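Local coordinates for nitrate transport protein (Xanthomonas axonopodis pv. citri, PDB 3KSX) that probably binds alkanesulfonates in the periplasm as the SsuA solute receptor of a transport system and is captured here with MOPS, at residues A[85-93]-A[287-295]. Numbering follows the deposited sequence.
Sequences AGDIPPLFA and QQATADLFY
The F294 ring presents CD2 and CE2 to the edge of the F92 ring, its CD2 lying 3.7 Å from F92 CE1 and near the plane of that ring, while I88 CD1 approaches F294 obliquely, 3.9 Å from CE1. The planes of the two phenylalanine rings are nearly perpendicular. The third flat group, the Q287 carboxamide, sets its NE2 against L91, with L91 CG at 3.3 Å, and in its own plane NE2 donates to D87 O (2.8 Å, N-H...O angle 171°), tilted from the carbonyl plane of D87. Q287 reaches this position with CG anti to the backbone N (chi1 -176°) and a bend at chi2; Y102 OH also hydrogen-bonds to NE2, which fixes the amide further. Q287 OE1 accepts from a water that likewise donates to D87 OD2 and takes a hydrogen bond from T290 OG1, so one solvent molecule ties three side chains together at a buried seam.

Here the turn that follows strand 82-86, and helix 88-95 after it, pack against helix 281-296 in one lobe of a two-lobed periplasmic binding protein, residues 88-93 crossing residues 287-295 at -60°. G86 N hydrogen-bonds to O1 of the bound MOPS and the I88 side chain is about 6 Å from it, which places the contact beside the ligand cleft; N144 and L147 of helix 141-152 touch F294, and N144 also touches I88.

Between the amide and the rings, T290 CG2 wedges against I88 CD1 in a close methyl-methyl contact of 3.4 Å, and against L91 CD1 at 3.6 Å. T290 turns this methyl, opposite the main-chain nitrogen, toward both side chains and leaves OG1 for the water. The other L91 methyl, CD2, rests on A291 CB at 3.8 Å.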
loop_
_atom_site.group_PDB
_atom_site.type_symbol
_atom_site.label_atom_id
_atom_site.label_comp_id
_atom_site.label_asym_id
_atom_site.label_seq_id
_atom_site.Cartn_x
_atom_site.Cartn_y
_atom_site.Cartn_z
ATOM N N ALA A 85 1.690 -4.495 2.260
ATOM C CA ALA A 85 2.000 -3.057 2.248
ATOM C C ALA A 85 2.482 -2.672 0.874
ATOM O O ALA A 85 2.766 -3.560 0.036
ATOM C CB ALA A 85 3.084 -2.792 3.232
ATOM N N GLY A 86 2.651 -1.360 0.684
ATOM C CA GLY A 86 3.290 -0.727 -0.514
ATOM C C GLY A 86 4.759 -1.126 -0.716
ATOM O O GLY A 86 5.338 -1.836 0.066
ATOM N N ASP A 87 5.395 -0.587 -1.742
ATOM C CA ASP A 87 6.756 -0.969 -2.038
ATOM C C ASP A 87 7.736 -0.245 -1.066
ATOM O O ASP A 87 8.790 -0.767 -0.652
ATOM C CB ASP A 87 7.079 -0.639 -3.479
ATOM C CG ASP A 87 6.960 0.809 -3.853
ATOM O OD1 ASP A 87 6.120 1.605 -3.359
ATOM O OD2 ASP A 87 7.708 1.202 -4.814
ATOM N N ILE A 88 7.346 0.944 -0.617
ATOM C CA ILE A 88 8.222 1.769 0.270
ATOM C C ILE A 88 8.319 1.395 1.746
ATOM O O ILE A 88 9.467 1.486 2.325
ATOM C CB ILE A 88 7.917 3.323 0.126
ATOM C CG1 ILE A 88 7.835 3.738 -1.366
ATOM C CG2 ILE A 88 8.886 4.218 0.992
ATOM C CD1 ILE A 88 9.126 3.335 -2.191
ATOM N N PRO A 89 7.189 0.963 2.369
ATOM C CA PRO A 89 7.290 0.650 3.814
ATOM C C PRO A 89 8.420 -0.352 4.187
ATOM O O PRO A 89 9.215 -0.066 5.122
ATOM C CB PRO A 89 5.919 0.141 4.179
ATOM C CG PRO A 89 4.958 1.014 3.235
ATOM C CD PRO A 89 5.782 0.989 1.918
ATOM N N PRO A 90 8.559 -1.463 3.439
ATOM C CA PRO A 90 9.617 -2.378 3.797
ATOM C C PRO A 90 11.014 -1.826 3.642
ATOM O O PRO A 90 11.906 -2.260 4.360
ATOM C CB PRO A 90 9.408 -3.609 2.903
ATOM C CG PRO A 90 8.431 -3.186 1.827
ATOM C CD PRO A 90 7.671 -1.985 2.378
ATOM N N LEU A 91 11.219 -0.888 2.706
ATOM C CA LEU A 91 12.515 -0.255 2.515
ATOM C C LEU A 91 12.829 0.560 3.772
ATOM O O LEU A 91 13.935 0.540 4.328
ATOM C CB LEU A 91 12.462 0.630 1.256
ATOM C CG LEU A 91 12.410 -0.145 -0.069
ATOM C CD1 LEU A 91 12.239 0.826 -1.285
ATOM C CD2 LEU A 91 13.599 -1.067 -0.193
ATOM N N PHE A 92 11.825 1.288 4.242
ATOM C CA PHE A 92 12.074 2.057 5.473
ATOM C C PHE A 92 12.289 1.132 6.633
ATOM O O PHE A 92 13.097 1.421 7.439
ATOM C CB PHE A 92 10.912 3.038 5.776
ATOM C CG PHE A 92 11.058 4.367 5.097
ATOM C CD1 PHE A 92 11.034 4.460 3.700
ATOM C CD2 PHE A 92 11.185 5.552 5.831
ATOM C CE1 PHE A 92 11.201 5.708 3.058
ATOM C CE2 PHE A 92 11.323 6.827 5.158
ATOM C CZ PHE A 92 11.341 6.881 3.791
ATOM N N ALA A 93 11.525 0.043 6.764
ATOM C CA ALA A 93 11.761 -0.950 7.837
ATOM C C ALA A 93 13.141 -1.623 7.813
ATOM O O ALA A 93 13.797 -1.660 8.854
ATOM C CB ALA A 93 10.649 -2.004 7.827
ATOM N N GLN A 287 12.684 -2.951 -7.070
ATOM C CA GLN A 287 12.669 -2.682 -5.668
ATOM C C GLN A 287 14.051 -2.225 -5.230
ATOM O O GLN A 287 14.173 -1.225 -4.557
ATOM C CB GLN A 287 12.192 -3.925 -4.883
ATOM C CG GLN A 287 12.047 -3.689 -3.315
ATOM C CD GLN A 287 10.947 -2.697 -2.958
ATOM O OE1 GLN A 287 10.240 -2.165 -3.841
ATOM N NE2 GLN A 287 10.717 -2.514 -1.656
ATOM N N GLN A 288 15.135 -2.897 -5.653
ATOM C CA GLN A 288 16.461 -2.338 -5.314
ATOM C C GLN A 288 16.737 -0.934 -5.915
ATOM O O GLN A 288 17.385 -0.054 -5.299
ATOM C CB GLN A 288 17.519 -3.308 -5.884
ATOM C CG GLN A 288 18.974 -2.992 -5.417
ATOM C CD GLN A 288 19.114 -2.917 -3.931
ATOM O OE1 GLN A 288 18.913 -3.928 -3.236
ATOM N NE2 GLN A 288 19.480 -1.731 -3.403
ATOM N N ALA A 289 16.264 -0.698 -7.143
ATOM C CA ALA A 289 16.433 0.616 -7.782
ATOM C C ALA A 289 15.742 1.724 -6.948
ATOM O O ALA A 289 16.315 2.816 -6.769
ATOM C CB ALA A 289 15.892 0.563 -9.188
ATOM N N THR A 290 14.567 1.409 -6.368
ATOM C CA THR A 290 13.866 2.360 -5.522
ATOM C C THR A 290 14.687 2.592 -4.247
ATOM O O THR A 290 14.861 3.696 -3.868
ATOM C CB THR A 290 12.465 1.843 -5.192
ATOM O OG1 THR A 290 11.736 1.641 -6.426
ATOM C CG2 THR A 290 11.747 2.805 -4.279
ATOM N N ALA A 291 15.248 1.535 -3.660
ATOM C CA ALA A 291 16.088 1.656 -2.457
ATOM C C ALA A 291 17.271 2.600 -2.828
ATOM O O ALA A 291 17.668 3.481 -2.040
ATOM C CB ALA A 291 16.609 0.199 -2.100
ATOM N N ASP A 292 17.863 2.368 -3.994
ATOM C CA ASP A 292 19.033 3.199 -4.426
ATOM C C ASP A 292 18.685 4.677 -4.593
ATOM O O ASP A 292 19.448 5.611 -4.160
ATOM C CB ASP A 292 19.628 2.656 -5.738
ATOM C CG ASP A 292 20.233 1.215 -5.594
ATOM O OD1 ASP A 292 20.447 0.690 -4.468
ATOM O OD2 ASP A 292 20.447 0.623 -6.670
ATOM N N LEU A 293 17.512 4.903 -5.203
ATOM C CA LEU A 293 16.953 6.256 -5.380
ATOM C C LEU A 293 16.719 6.962 -4.057
ATOM O O LEU A 293 17.086 8.118 -3.925
ATOM C CB LEU A 293 15.648 6.217 -6.203
ATOM C CG LEU A 293 14.851 7.506 -6.468
ATOM C CD1 LEU A 293 15.717 8.502 -7.172
ATOM C CD2 LEU A 293 13.628 7.150 -7.323
ATOM N N PHE A 294 16.111 6.274 -3.076
ATOM C CA PHE A 294 15.754 6.896 -1.812
ATOM C C PHE A 294 17.014 7.230 -1.059
ATOM O O PHE A 294 17.140 8.291 -0.435
ATOM C CB PHE A 294 14.818 5.979 -0.981
ATOM C CG PHE A 294 13.370 6.287 -1.237
ATOM C CD1 PHE A 294 12.816 6.013 -2.485
ATOM C CD2 PHE A 294 12.571 6.872 -0.223
ATOM C CE1 PHE A 294 11.550 6.360 -2.768
ATOM C CE2 PHE A 294 11.241 7.218 -0.503
ATOM C CZ PHE A 294 10.724 6.972 -1.786
ATOM N N TYR A 295 17.979 6.360 -1.181
ATOM C CA TYR A 295 19.293 6.633 -0.548
ATOM C C TYR A 295 20.016 7.860 -1.199
ATOM O O TYR A 295 20.551 8.740 -0.478
ATOM C CB TYR A 295 20.150 5.382 -0.609
ATOM C CG TYR A 295 21.482 5.602 0.091
ATOM C CD1 TYR A 295 21.531 5.892 1.453
ATOM C CD2 TYR A 295 22.673 5.558 -0.625
ATOM C CE1 TYR A 295 22.743 6.124 2.097
ATOM C CE2 TYR A 295 23.908 5.789 0.007
ATOM C CZ TYR A 295 23.922 6.072 1.375
ATOM O OH TYR A 295 25.122 6.272 2.015
HETATM O O HOH W 1 9.852 -0.069 -5.609
#